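PDB 6CPY: GRMZM2G135359 pseudokinase from Zea mays, which is a receptor-like pseudokinase, probably membrane-anchored, represented here by its kinase-like domain, that may bind ATP but whose catalytic activity is doubtful. Local coordinates for residues A[150-153]-A[154-158]; A[269-272]-A[273-277]; A[142-145]-A[146-150]; A[297-300]-A[301-305]. One frame throughout, in Å; residues are numbered along the deposited sequence.

Contact 1 (A[150-153]-A[154-158]); sequences ISMG and IAYCL
M152 and Y156 sit one turn apart on a buried stretch of helix 144-164. Their side chains slant across each other. M152 CG comes obliquely to the Y156 ring, 3.3 Å from CE2. The sulfur SD lies 4.5 Å from the centroid of the Y156 ring, 29° off its normal. This is an oblique Met-aromatic contact. M152 was modelled in two conformers, so these values belong to one of them and should be read with caution. The Y156 side chain leans back along the helix because CG stands anti to the carbonyl carbon (chi1 -74°), which brings the ring beside M152.

The second apolar pair is aliphatic. I150 CG2 meets I154 CD1 at 3.8 Å. I154 CG1 also rests against I150 O, at 3.3 Å.

The polar contacts are mostly backbone. I154 N donates to I150 O at 3.0 Å, and Y156 N to M152 O at 2.9 Å. A155 and C157 continue the pattern onto S151 and G153. S151 OG turns back to R147 O, while S151 O also accepts from Y221 OH of helix 214-230. The Y156 hydroxyl is bonded to L306 O near the end of the chain. A leucine in place of Y156 would probably leave L306 O without this donor and M152 without its aromatic neighbour.

Helix 293-304 packs on M152 and Y156, helix 214-230 on S151, and strand 186-188 on I154 and C157. Position and surroundings fit the long central helix of the kinase C-terminal lobe, helix E in kinase nomenclature.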
ATOM      1  N   ILE A 150      -7.622  10.632   2.318  1.00 21.02           N
ATOM      2  CA  ILE A 150      -6.593   9.712   1.868  1.00 21.68           C
ATOM      3  C   ILE A 150      -5.389   9.770   2.811  1.00 22.07           C
ATOM      4  O   ILE A 150      -4.901   8.742   3.271  1.00 20.10           O
ATOM      5  CB  ILE A 150      -6.183  10.024   0.414  1.00 22.04           C
ATOM      6  CG1 ILE A 150      -7.325   9.615  -0.538  1.00 22.63           C
ATOM      7  CG2 ILE A 150      -4.867   9.334   0.058  1.00 22.58           C
ATOM      8  CD1 ILE A 150      -7.235  10.258  -1.905  1.00 22.68           C
ATOM      9  N   SER A 151      -4.946  10.980   3.134  1.00 22.49           N
ATOM     10  CA  SER A 151      -3.827  11.162   4.061  1.00 22.94           C
ATOM     11  C   SER A 151      -4.062  10.490   5.431  1.00 22.14           C
ATOM     12  O   SER A 151      -3.161   9.848   5.983  1.00 22.63           O
ATOM     13  CB  SER A 151      -3.562  12.681   4.255  1.00 23.45           C
ATOM     14  OG  SER A 151      -3.256  13.329   3.024  1.00 25.21           O
ATOM     15  N   MET A 152      -5.262  10.647   5.976  1.00 23.25           N
ATOM     16  CA  MET A 152      -5.599  10.074   7.276  0.50 24.09           C
ATOM     17  C   MET A 152      -5.663   8.557   7.182  1.00 24.29           C
ATOM     18  O   MET A 152      -5.077   7.856   8.013  1.00 24.89           O
ATOM     19  CB  MET A 152      -6.925  10.624   7.804  0.50 25.58           C
ATOM     20  CG  MET A 152      -7.134  10.397   9.301  0.50 26.84           C
ATOM     21  SD  MET A 152      -5.928  11.301  10.303  0.50 28.00           S
ATOM     22  CE  MET A 152      -5.592  12.571   9.107  0.50 24.92           C
ATOM     23  N   GLY A 153      -6.355   8.054   6.157  1.00 23.56           N
ATOM     24  CA  GLY A 153      -6.447   6.609   5.915  1.00 23.22           C
ATOM     25  C   GLY A 153      -5.094   5.927   5.879  1.00 23.52           C
ATOM     26  O   GLY A 153      -4.903   4.884   6.507  1.00 24.60           O
ATOM     27  N   ILE A 154      -4.152   6.518   5.146  1.00 22.64           N
ATOM     28  CA  ILE A 154      -2.777   6.030   5.102  1.00 22.98           C
ATOM     29  C   ILE A 154      -2.150   5.997   6.494  1.00 24.36           C
ATOM     30  O   ILE A 154      -1.578   4.979   6.906  1.00 22.98           O
ATOM     31  CB  ILE A 154      -1.897   6.851   4.130  1.00 23.13           C
ATOM     32  CG1 ILE A 154      -2.366   6.668   2.682  1.00 22.91           C
ATOM     33  CG2 ILE A 154      -0.449   6.419   4.227  1.00 22.49           C
ATOM     34  CD1 ILE A 154      -1.823   7.700   1.727  1.00 23.77           C
ATOM     35  N   ALA A 155      -2.270   7.102   7.233  1.00 25.39           N
ATOM     36  CA  ALA A 155      -1.696   7.166   8.570  1.00 26.15           C
ATOM     37  C   ALA A 155      -2.266   6.088   9.499  1.00 26.40           C
ATOM     38  O   ALA A 155      -1.507   5.441  10.218  1.00 26.87           O
ATOM     39  CB  ALA A 155      -1.895   8.548   9.175  1.00 26.00           C
ATOM     40  N   TYR A 156      -3.582   5.888   9.472  1.00 27.02           N
ATOM     41  CA  TYR A 156      -4.225   4.871  10.329  1.00 28.13           C
ATOM     42  C   TYR A 156      -3.752   3.458   9.982  1.00 29.54           C
ATOM     43  O   TYR A 156      -3.560   2.643  10.878  1.00 29.25           O
ATOM     44  CB  TYR A 156      -5.747   4.912  10.235  1.00 28.28           C
ATOM     45  CG  TYR A 156      -6.423   6.069  10.950  1.00 28.74           C
ATOM     46  CD1 TYR A 156      -6.074   6.417  12.261  1.00 30.91           C
ATOM     47  CD2 TYR A 156      -7.464   6.770  10.344  1.00 30.34           C
ATOM     48  CE1 TYR A 156      -6.710   7.468  12.917  1.00 32.40           C
ATOM     49  CE2 TYR A 156      -8.119   7.807  11.001  1.00 31.68           C
ATOM     50  CZ  TYR A 156      -7.727   8.163  12.278  1.00 32.64           C
ATOM     51  OH  TYR A 156      -8.367   9.206  12.921  1.00 34.97           O
ATOM     52  N   CYS A 157      -3.570   3.184   8.691  1.00 29.51           N
ATOM     53  CA  CYS A 157      -3.031   1.885   8.256  1.00 29.60           C
ATOM     54  C   CYS A 157      -1.598   1.697   8.757  1.00 29.52           C
ATOM     55  O   CYS A 157      -1.263   0.671   9.381  1.00 28.79           O
ATOM     56  CB  CYS A 157      -3.062   1.766   6.729  1.00 29.32           C
ATOM     57  SG  CYS A 157      -2.489   0.156   6.136  1.00 29.26           S
ATOM     58  N   LEU A 158      -0.752   2.690   8.509  1.00 29.13           N
ATOM     59  CA  LEU A 158       0.648   2.588   8.913  1.00 30.14           C
ATOM     60  C   LEU A 158       0.805   2.443  10.434  1.00 30.36           C
ATOM     61  O   LEU A 158       1.693   1.713  10.901  1.00 32.12           O
ATOM     62  CB  LEU A 158       1.460   3.779   8.395  1.00 31.73           C
ATOM     63  CG  LEU A 158       2.019   3.684   6.966  1.00 32.32           C
ATOM     64  CD1 LEU A 158       1.016   3.136   5.972  1.00 35.15           C
ATOM     65  CD2 LEU A 158       2.523   5.039   6.507  1.00 32.61           C
TER

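Contact 2 (A[269-272]-A[273-277]); sequences EDTA and RALCE
R273 reaches back one turn to two acidic side chains, E269 and D270, at the start of helix 269-282. The three form a salt-bridge network. R273 NH1 donates to E269 OE2 over a short 2.5 Å, a nearly straight bond at 166°. These residues are exposed and touch a crystal neighbour, so the exact length should be read with caution. OE2 lies in the guanidinium plane and is met on its anti side, but out of the carboxylate plane. R273 NH2 adds a weak bond to the same oxygen at 3.2 Å. NH1 also serves D270 OD1 at 3.1 Å, more bent at 138° and tilted from the guanidinium plane. NH1 is thus shared by two carboxylates. The R273 chain is extended from CG to NE and runs alongside both acids, which carries NH1 out to their oxygens.

The backbone is satisfied in the usual helical way. R273 N donates to E269 O at 3.0 Å, and A274 N to D270 O at 3.1 Å. L275 and C276 donate in the same manner to T271 O and A272 O.

The other face is apolar. L275 meets W144, L148, M300 and I303. C276 touches L229 and L259.

The chemistry is therefore split by face. Charged groups pair on the exposed side while L275 and C276 turn into the lobe. Two acids in the first turn probably also suit the positive end of the helix dipole.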
ATOM      1  N   GLU A 269      -6.110  27.641   4.890  1.00 25.98           N
ATOM      2  CA  GLU A 269      -4.715  28.023   4.965  1.00 27.81           C
ATOM      3  C   GLU A 269      -3.995  27.445   6.193  1.00 25.72           C
ATOM      4  O   GLU A 269      -2.882  26.906   6.105  1.00 26.49           O
ATOM      5  CB  GLU A 269      -4.710  29.544   5.017  1.00 31.30           C
ATOM      6  CG  GLU A 269      -3.399  30.186   4.780  1.00 35.80           C
ATOM      7  CD  GLU A 269      -3.469  31.651   5.143  1.00 35.15           C
ATOM      8  OE1 GLU A 269      -4.520  32.299   4.892  1.00 37.73           O
ATOM      9  OE2 GLU A 269      -2.488  32.122   5.715  1.00 39.73           O
ATOM     10  N   ASP A 270      -4.636  27.531   7.342  1.00 27.09           N
ATOM     11  CA  ASP A 270      -3.976  27.118   8.573  1.00 27.20           C
ATOM     12  C   ASP A 270      -3.904  25.606   8.736  1.00 26.35           C
ATOM     13  O   ASP A 270      -2.968  25.094   9.341  1.00 25.14           O
ATOM     14  CB  ASP A 270      -4.635  27.776   9.763  1.00 28.46           C
ATOM     15  CG  ASP A 270      -4.337  29.273   9.816  1.00 29.99           C
ATOM     16  OD1 ASP A 270      -3.244  29.681   9.362  1.00 32.57           O
ATOM     17  OD2 ASP A 270      -5.206  30.023  10.264  1.00 31.31           O
ATOM     18  N   THR A 271      -4.879  24.904   8.179  1.00 25.38           N
ATOM     19  CA  THR A 271      -4.815  23.439   8.118  1.00 25.83           C
ATOM     20  C   THR A 271      -3.662  22.979   7.236  1.00 25.11           C
ATOM     21  O   THR A 271      -2.915  22.056   7.586  1.00 25.38           O
ATOM     22  CB  THR A 271      -6.156  22.884   7.622  1.00 26.22           C
ATOM     23  OG1 THR A 271      -7.193  23.436   8.430  1.00 26.58           O
ATOM     24  CG2 THR A 271      -6.205  21.364   7.745  1.00 26.52           C
ATOM     25  N   ALA A 272      -3.499  23.637   6.098  1.00 23.60           N
ATOM     26  CA  ALA A 272      -2.370  23.357   5.234  1.00 24.17           C
ATOM     27  C   ALA A 272      -1.039  23.586   5.951  1.00 25.33           C
ATOM     28  O   ALA A 272      -0.145  22.741   5.882  1.00 24.46           O
ATOM     29  CB  ALA A 272      -2.460  24.169   3.966  1.00 24.64           C
ATOM     30  N   ARG A 273      -0.910  24.713   6.661  1.00 24.96           N
ATOM     31  CA  ARG A 273       0.306  24.963   7.458  1.00 25.66           C
ATOM     32  C   ARG A 273       0.614  23.844   8.423  1.00 25.14           C
ATOM     33  O   ARG A 273       1.750  23.360   8.493  1.00 25.49           O
ATOM     34  CB  ARG A 273       0.200  26.250   8.279  1.00 27.73           C
ATOM     35  CG  ARG A 273       0.532  27.491   7.526  1.00 30.21           C
ATOM     36  CD  ARG A 273       0.615  28.717   8.437  1.00 30.76           C
ATOM     37  NE  ARG A 273       0.990  29.827   7.580  1.00 31.75           N
ATOM     38  CZ  ARG A 273       0.148  30.648   6.971  1.00 33.23           C
ATOM     39  NH1 ARG A 273      -1.166  30.569   7.173  1.00 33.84           N
ATOM     40  NH2 ARG A 273       0.629  31.590   6.174  1.00 35.56           N
ATOM     41  N   ALA A 274      -0.395  23.448   9.185  1.00 25.03           N
ATOM     42  CA  ALA A 274      -0.214  22.427  10.194  1.00 25.73           C
ATOM     43  C   ALA A 274       0.218  21.102   9.534  1.00 26.27           C
ATOM     44  O   ALA A 274       1.096  20.406  10.044  1.00 25.96           O
ATOM     45  CB  ALA A 274      -1.482  22.271  11.012  1.00 26.06           C
ATOM     46  N   LEU A 275      -0.372  20.762   8.388  1.00 26.26           N
ATOM     47  CA  LEU A 275       0.012  19.515   7.698  1.00 26.52           C
ATOM     48  C   LEU A 275       1.448  19.579   7.187  1.00 27.44           C
ATOM     49  O   LEU A 275       2.172  18.572   7.224  1.00 27.28           O
ATOM     50  CB  LEU A 275      -0.946  19.205   6.551  1.00 26.54           C
ATOM     51  CG  LEU A 275      -2.347  18.817   7.042  1.00 27.23           C
ATOM     52  CD1 LEU A 275      -3.332  18.828   5.882  1.00 27.74           C
ATOM     53  CD2 LEU A 275      -2.337  17.453   7.723  1.00 27.26           C
ATOM     54  N   CYS A 276       1.873  20.756   6.725  1.00 26.49           N
ATOM     55  CA  CYS A 276       3.268  20.937   6.298  1.00 28.42           C
ATOM     56  C   CYS A 276       4.270  20.815   7.464  1.00 28.12           C
ATOM     57  O   CYS A 276       5.402  20.388   7.258  1.00 28.15           O
ATOM     58  CB  CYS A 276       3.453  22.255   5.554  1.00 29.21           C
ATOM     59  SG  CYS A 276       2.644  22.289   3.939  1.00 32.72           S
ATOM     60  N   GLU A 277       3.853  21.166   8.680  1.00 29.27           N
ATOM     61  CA  GLU A 277       4.688  20.923   9.870  1.00 31.69           C
ATOM     62  C   GLU A 277       4.859  19.424  10.133  1.00 31.86           C
ATOM     63  O   GLU A 277       5.960  18.965  10.446  1.00 31.31           O
ATOM     64  CB  GLU A 277       4.117  21.633  11.100  1.00 34.59           C
ATOM     65  CG  GLU A 277       4.194  23.151  10.998  1.00 37.92           C
ATOM     66  CD  GLU A 277       3.379  23.890  12.051  1.00 43.64           C
ATOM     67  OE1 GLU A 277       2.491  23.277  12.685  1.00 49.67           O
ATOM     68  OE2 GLU A 277       3.622  25.107  12.240  1.00 48.25           O
TER

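Contact 3 (A[142-145]-A[146-150]); sequences LDWM and ARLRI
L148 fills the hollow beside the W144 indole, one turn up helix 144-164. Its CD1 methyl sits over one face of the ring, 3.6 Å from the centroid of the six-membered ring and 16° off the normal. This is a CH-pi contact. The other methyl, CD2, is pressed close to W144 NE1 at 3.2 Å. Both methyls come from the same side of the indole, CD1 over the six-membered ring and CD2 beside NE1. W144 has CG anti to its own backbone N (chi1 -179°), which sets the indole beside the carbonyl carbon, where L148 of the next turn covers one face.

A second set of bumps lies round L142, just before the helix. L142 CB rests on R147 CG at 3.8 Å and lies near A146 CB. L142 CD1 meets the CD1 tip of I150 at 3.8 Å, the two chains crossing at about a right angle.

Polar groups lock the turn. D143 is the N-cap: its OD1 accepts from A146 N at 2.9 Å. R147 grips L142 O side-on with two nitrogens, NE at 2.8 Å and NH2 at 3.2 Å. NH2 comes in the carbonyl plane, on a lone pair, while NE stands above that plane. R147 NH1 makes a salt bridge with D261 OD2 and a hydrogen bond to I228 O, and NH2 also reaches S263 OG, so the guanidinium is well held.

The helix start lies between several neighbours. Helix 269-282 packs on W144 and L148 through T271, A272 and L275. Helix 130-135 packs on L142 and R147 through L130, H133 and L134.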
ATOM      1  N   LEU A 142      -8.275  15.203  -7.248  1.00 32.34           N
ATOM      2  CA  LEU A 142      -8.801  15.010  -5.903  1.00 30.41           C
ATOM      3  C   LEU A 142      -8.901  16.365  -5.195  1.00 27.07           C
ATOM      4  O   LEU A 142      -7.934  17.112  -5.198  1.00 26.19           O
ATOM      5  CB  LEU A 142      -7.846  14.092  -5.143  1.00 30.28           C
ATOM      6  CG  LEU A 142      -7.675  12.683  -5.733  1.00 30.56           C
ATOM      7  CD1 LEU A 142      -6.435  12.028  -5.156  1.00 30.15           C
ATOM      8  CD2 LEU A 142      -8.907  11.842  -5.458  1.00 30.59           C
ATOM      9  N   ASP A 143     -10.052  16.679  -4.595  1.00 27.24           N
ATOM     10  CA  ASP A 143     -10.208  17.950  -3.857  1.00 26.67           C
ATOM     11  C   ASP A 143      -9.611  17.898  -2.442  1.00 25.53           C
ATOM     12  O   ASP A 143      -9.055  16.882  -2.050  1.00 24.03           O
ATOM     13  CB  ASP A 143     -11.667  18.421  -3.845  1.00 29.05           C
ATOM     14  CG  ASP A 143     -12.605  17.504  -3.065  1.00 31.51           C
ATOM     15  OD1 ASP A 143     -12.168  16.578  -2.341  1.00 28.68           O
ATOM     16  OD2 ASP A 143     -13.822  17.732  -3.200  1.00 36.80           O
ATOM     17  N   TRP A 144      -9.701  19.002  -1.696  1.00 24.25           N
ATOM     18  CA  TRP A 144      -9.097  19.079  -0.372  1.00 23.99           C
ATOM     19  C   TRP A 144      -9.554  17.961   0.566  1.00 24.56           C
ATOM     20  O   TRP A 144      -8.728  17.276   1.156  1.00 22.82           O
ATOM     21  CB  TRP A 144      -9.368  20.451   0.258  1.00 23.12           C
ATOM     22  CG  TRP A 144      -8.771  20.612   1.589  1.00 23.77           C
ATOM     23  CD1 TRP A 144      -9.418  20.639   2.785  1.00 23.93           C
ATOM     24  CD2 TRP A 144      -7.388  20.768   1.874  1.00 23.59           C
ATOM     25  NE1 TRP A 144      -8.517  20.819   3.806  1.00 24.79           N
ATOM     26  CE2 TRP A 144      -7.259  20.887   3.270  1.00 23.91           C
ATOM     27  CE3 TRP A 144      -6.242  20.821   1.080  1.00 23.69           C
ATOM     28  CZ2 TRP A 144      -6.026  21.073   3.887  1.00 24.87           C
ATOM     29  CZ3 TRP A 144      -5.021  20.993   1.695  1.00 24.98           C
ATOM     30  CH2 TRP A 144      -4.922  21.111   3.082  1.00 23.81           C
ATOM     31  N   MET A 145     -10.868  17.758   0.688  1.00 26.27           N
ATOM     32  CA  MET A 145     -11.378  16.775   1.641  1.00 28.23           C
ATOM     33  C   MET A 145     -10.996  15.363   1.220  1.00 26.97           C
ATOM     34  O   MET A 145     -10.660  14.541   2.064  1.00 25.91           O
ATOM     35  CB  MET A 145     -12.900  16.894   1.821  1.00 31.43           C
ATOM     36  CG  MET A 145     -13.331  18.154   2.561  1.00 35.79           C
ATOM     37  SD  MET A 145     -12.462  18.394   4.118  1.00 43.42           S
ATOM     38  CE  MET A 145     -12.821  16.836   4.928  1.00 43.72           C
ATOM     39  N   ALA A 146     -11.042  15.090  -0.078  1.00 26.22           N
ATOM     40  CA  ALA A 146     -10.580  13.803  -0.589  1.00 26.38           C
ATOM     41  C   ALA A 146      -9.116  13.553  -0.223  1.00 25.62           C
ATOM     42  O   ALA A 146      -8.764  12.465   0.239  1.00 23.96           O
ATOM     43  CB  ALA A 146     -10.771  13.725  -2.092  1.00 27.21           C
ATOM     44  N   ARG A 147      -8.274  14.570  -0.396  1.00 24.00           N
ATOM     45  CA  ARG A 147      -6.866  14.440  -0.051  1.00 23.78           C
ATOM     46  C   ARG A 147      -6.617  14.243   1.445  1.00 22.93           C
ATOM     47  O   ARG A 147      -5.738  13.495   1.824  1.00 21.02           O
ATOM     48  CB  ARG A 147      -6.068  15.605  -0.607  1.00 24.42           C
ATOM     49  CG  ARG A 147      -6.090  15.601  -2.120  1.00 24.30           C
ATOM     50  CD  ARG A 147      -5.008  16.451  -2.735  1.00 24.92           C
ATOM     51  NE  ARG A 147      -5.347  16.729  -4.127  1.00 24.59           N
ATOM     52  CZ  ARG A 147      -4.495  17.165  -5.048  1.00 24.68           C
ATOM     53  NH1 ARG A 147      -3.215  17.364  -4.771  1.00 24.19           N
ATOM     54  NH2 ARG A 147      -4.951  17.416  -6.262  1.00 25.30           N
ATOM     55  N   LEU A 148      -7.385  14.922   2.292  1.00 22.36           N
ATOM     56  CA  LEU A 148      -7.264  14.727   3.725  1.00 23.59           C
ATOM     57  C   LEU A 148      -7.723  13.340   4.158  1.00 22.85           C
ATOM     58  O   LEU A 148      -7.079  12.717   4.988  1.00 21.56           O
ATOM     59  CB  LEU A 148      -8.014  15.825   4.492  1.00 24.90           C
ATOM     60  CG  LEU A 148      -7.100  17.014   4.843  1.00 27.85           C
ATOM     61  CD1 LEU A 148      -6.257  17.506   3.680  1.00 30.23           C
ATOM     62  CD2 LEU A 148      -7.939  18.144   5.421  1.00 29.51           C
ATOM     63  N   ARG A 149      -8.825  12.870   3.589  1.00 22.83           N
ATOM     64  CA  ARG A 149      -9.289  11.511   3.847  1.00 24.94           C
ATOM     65  C   ARG A 149      -8.259  10.458   3.468  1.00 21.97           C
ATOM     66  O   ARG A 149      -8.054   9.511   4.192  1.00 21.62           O
ATOM     67  CB  ARG A 149     -10.578  11.219   3.087  1.00 28.96           C
ATOM     68  CG  ARG A 149     -11.818  11.890   3.642  1.00 34.88           C
ATOM     69  CD  ARG A 149     -12.998  10.933   3.557  1.00 38.86           C
ATOM     70  NE  ARG A 149     -12.998  10.170   2.315  1.00 43.89           N
ATOM     71  CZ  ARG A 149     -13.476   8.929   2.173  1.00 47.11           C
ATOM     72  NH1 ARG A 149     -14.002   8.258   3.197  1.00 50.24           N
ATOM     73  NH2 ARG A 149     -13.419   8.348   0.988  1.00 47.34           N
ATOM     74  N   ILE A 150      -7.622  10.632   2.318  1.00 21.02           N
ATOM     75  CA  ILE A 150      -6.593   9.712   1.868  1.00 21.68           C
ATOM     76  C   ILE A 150      -5.389   9.770   2.811  1.00 22.07           C
ATOM     77  O   ILE A 150      -4.901   8.742   3.271  1.00 20.10           O
ATOM     78  CB  ILE A 150      -6.183  10.024   0.414  1.00 22.04           C
ATOM     79  CG1 ILE A 150      -7.325   9.615  -0.538  1.00 22.63           C
ATOM     80  CG2 ILE A 150      -4.867   9.334   0.058  1.00 22.58           C
ATOM     81  CD1 ILE A 150      -7.235  10.258  -1.905  1.00 22.68           C
TER

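Contact 4 (A[297-300]-A[301-305]); sequences AARM and REITA
The last turns of helix 293-304, the final helix of the kinase-like domain, carry this contact between R299 and the residues E302 and I303. R299 CG stands anti to the backbone N (chi1 180°), and a bend at chi2 folds the chain toward the next turn. The guanidinium then lies across I303. I303 CG1 is 3.7 Å above its plane, over the centre, and CD1 is 3.5 Å from R299 NE. E302 comes to the guanidinium edge instead. Its OE2 makes a salt bridge with R299 NH1 at 3.3 Å, with the two flat groups turned 71° apart. With an alanine at R299, E302 would probably lose its charge partner here and one side of I303 would be uncovered.

The helix closes at T304. M300 O accepts twice, from T304 N at 2.9 Å and from T304 OG1 at 3.0 Å. The hydroxyl comes from above the carbonyl plane. T304 OG1 in turn accepts from L306 N. A305 then leaves helical geometry with positive phi.

The inner face is hydrophobic. M300 packs on L275, Y221 and L225, and I303 on T271, L275 and V278. The helix thus packs on helices 144-164, 214-230 and 269-282, as the closing helix of a kinase C-terminal lobe does, with the R299-E302 pair on its outer side.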
ATOM      1  N   ALA A 297      -0.156   9.794  13.484  1.00 31.39           N
ATOM      2  CA  ALA A 297      -1.593   9.563  13.325  1.00 30.02           C
ATOM      3  C   ALA A 297      -2.430  10.407  14.288  1.00 28.62           C
ATOM      4  O   ALA A 297      -3.470  10.938  13.914  1.00 29.07           O
ATOM      5  CB  ALA A 297      -1.917   8.081  13.498  1.00 30.73           C
ATOM      6  N   ALA A 298      -1.966  10.527  15.531  1.00 28.95           N
ATOM      7  CA  ALA A 298      -2.659  11.335  16.535  1.00 30.31           C
ATOM      8  C   ALA A 298      -2.693  12.806  16.117  1.00 28.82           C
ATOM      9  O   ALA A 298      -3.737  13.459  16.191  1.00 29.86           O
ATOM     10  CB  ALA A 298      -1.991  11.176  17.897  1.00 29.34           C
ATOM     11  N   ARG A 299      -1.548  13.310  15.667  1.00 31.43           N
ATOM     12  CA  ARG A 299      -1.436  14.691  15.205  1.00 31.30           C
ATOM     13  C   ARG A 299      -2.310  14.910  13.968  1.00 31.53           C
ATOM     14  O   ARG A 299      -3.056  15.890  13.900  1.00 30.14           O
ATOM     15  CB  ARG A 299       0.027  15.056  14.925  1.00 34.72           C
ATOM     16  CG  ARG A 299       0.265  16.486  14.425  1.00 37.71           C
ATOM     17  CD  ARG A 299      -0.443  17.522  15.287  1.00 40.59           C
ATOM     18  NE  ARG A 299      -0.210  18.892  14.830  1.00 42.10           N
ATOM     19  CZ  ARG A 299      -0.963  19.939  15.172  1.00 43.03           C
ATOM     20  NH1 ARG A 299      -2.007  19.791  15.983  1.00 43.58           N
ATOM     21  NH2 ARG A 299      -0.676  21.141  14.694  1.00 41.76           N
ATOM     22  N   MET A 300      -2.244  13.975  13.018  1.00 29.66           N
ATOM     23  CA  MET A 300      -3.074  14.038  11.823  1.00 29.86           C
ATOM     24  C   MET A 300      -4.570  14.066  12.141  1.00 30.01           C
ATOM     25  O   MET A 300      -5.305  14.816  11.519  1.00 29.83           O
ATOM     26  CB  MET A 300      -2.768  12.868  10.872  1.00 28.50           C
ATOM     27  CG  MET A 300      -1.440  12.959  10.140  1.00 28.92           C
ATOM     28  SD  MET A 300      -1.298  14.378   9.043  1.00 28.82           S
ATOM     29  CE  MET A 300      -2.446  13.943   7.740  1.00 29.07           C
ATOM     30  N   ARG A 301      -5.021  13.257  13.101  1.00 31.35           N
ATOM     31  CA  ARG A 301      -6.433  13.276  13.510  1.00 31.48           C
ATOM     32  C   ARG A 301      -6.826  14.607  14.146  1.00 33.19           C
ATOM     33  O   ARG A 301      -7.931  15.111  13.916  1.00 34.19           O
ATOM     34  CB  ARG A 301      -6.756  12.140  14.482  1.00 32.45           C
ATOM     35  CG  ARG A 301      -8.239  12.072  14.801  1.00 32.90           C
ATOM     36  CD  ARG A 301      -8.584  10.972  15.775  1.00 35.51           C
ATOM     37  NE  ARG A 301     -10.033  10.818  15.851  1.00 35.66           N
ATOM     38  CZ  ARG A 301     -10.662   9.714  16.243  1.00 34.97           C
ATOM     39  NH1 ARG A 301      -9.976   8.629  16.595  1.00 33.85           N
ATOM     40  NH2 ARG A 301     -11.986   9.692  16.260  1.00 34.56           N
ATOM     41  N   GLU A 302      -5.926  15.159  14.955  1.00 35.33           N
ATOM     42  CA  GLU A 302      -6.117  16.476  15.563  1.00 38.03           C
ATOM     43  C   GLU A 302      -6.344  17.519  14.462  1.00 37.01           C
ATOM     44  O   GLU A 302      -7.289  18.307  14.527  1.00 36.52           O
ATOM     45  CB  GLU A 302      -4.901  16.838  16.426  1.00 41.64           C
ATOM     46  CG  GLU A 302      -5.121  17.943  17.454  1.00 45.99           C
ATOM     47  CD  GLU A 302      -3.872  18.238  18.273  1.00 49.18           C
ATOM     48  OE1 GLU A 302      -3.039  17.326  18.459  1.00 53.02           O
ATOM     49  OE2 GLU A 302      -3.708  19.392  18.725  1.00 56.11           O
ATOM     50  N   ILE A 303      -5.509  17.476  13.422  1.00 35.00           N
ATOM     51  CA  ILE A 303      -5.585  18.454  12.325  1.00 33.51           C
ATOM     52  C   ILE A 303      -6.808  18.290  11.414  1.00 34.20           C
ATOM     53  O   ILE A 303      -7.505  19.267  11.113  1.00 34.65           O
ATOM     54  CB  ILE A 303      -4.304  18.408  11.469  1.00 32.11           C
ATOM     55  CG1 ILE A 303      -3.103  18.867  12.304  1.00 32.46           C
ATOM     56  CG2 ILE A 303      -4.454  19.265  10.218  1.00 31.82           C
ATOM     57  CD1 ILE A 303      -1.755  18.480  11.723  1.00 32.64           C
ATOM     58  N   THR A 304      -7.062  17.069  10.966  1.00 32.69           N
ATOM     59  CA  THR A 304      -8.125  16.805   9.995  1.00 32.52           C
ATOM     60  C   THR A 304      -9.501  16.638  10.637  1.00 33.19           C
ATOM     61  O   THR A 304     -10.520  16.815   9.965  1.00 32.48           O
ATOM     62  CB  THR A 304      -7.836  15.542   9.166  1.00 32.70           C
ATOM     63  OG1 THR A 304      -7.851  14.387  10.014  1.00 30.29           O
ATOM     64  CG2 THR A 304      -6.490  15.652   8.473  1.00 33.65           C
ATOM     65  N   ALA A 305      -9.517  16.274  11.920  1.00 34.13           N
ATOM     66  CA  ALA A 305     -10.737  15.882  12.629  1.00 35.94           C
ATOM     67  C   ALA A 305     -11.468  14.708  11.956  1.00 37.16           C
ATOM     68  O   ALA A 305     -12.688  14.606  12.032  1.00 37.02           O
ATOM     69  CB  ALA A 305     -11.669  17.075  12.801  1.00 38.16           C
TER

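All four contacts lie in the helical C-terminal lobe, on three helices. Contacts 1 and 3 follow each other on helix 144-164, share I150 and have centres 12 Å apart. Contact 4 packs on contact 1, with centres 10 Å apart and Y156 OH 3.4 Å from R301 CD. L275 of contact 2 joins two others: its CD1 is 3.9 Å from L148 CD1 of contact 3, and its CD2 is 3.5 Å from M300 SD of contact 4. L148 CG also meets T304 CG2 at 3.9 Å. Contacts 1 and 2 do not touch. The structure is apo, and these contacts frame the lobe's helical core rather than a ligand site.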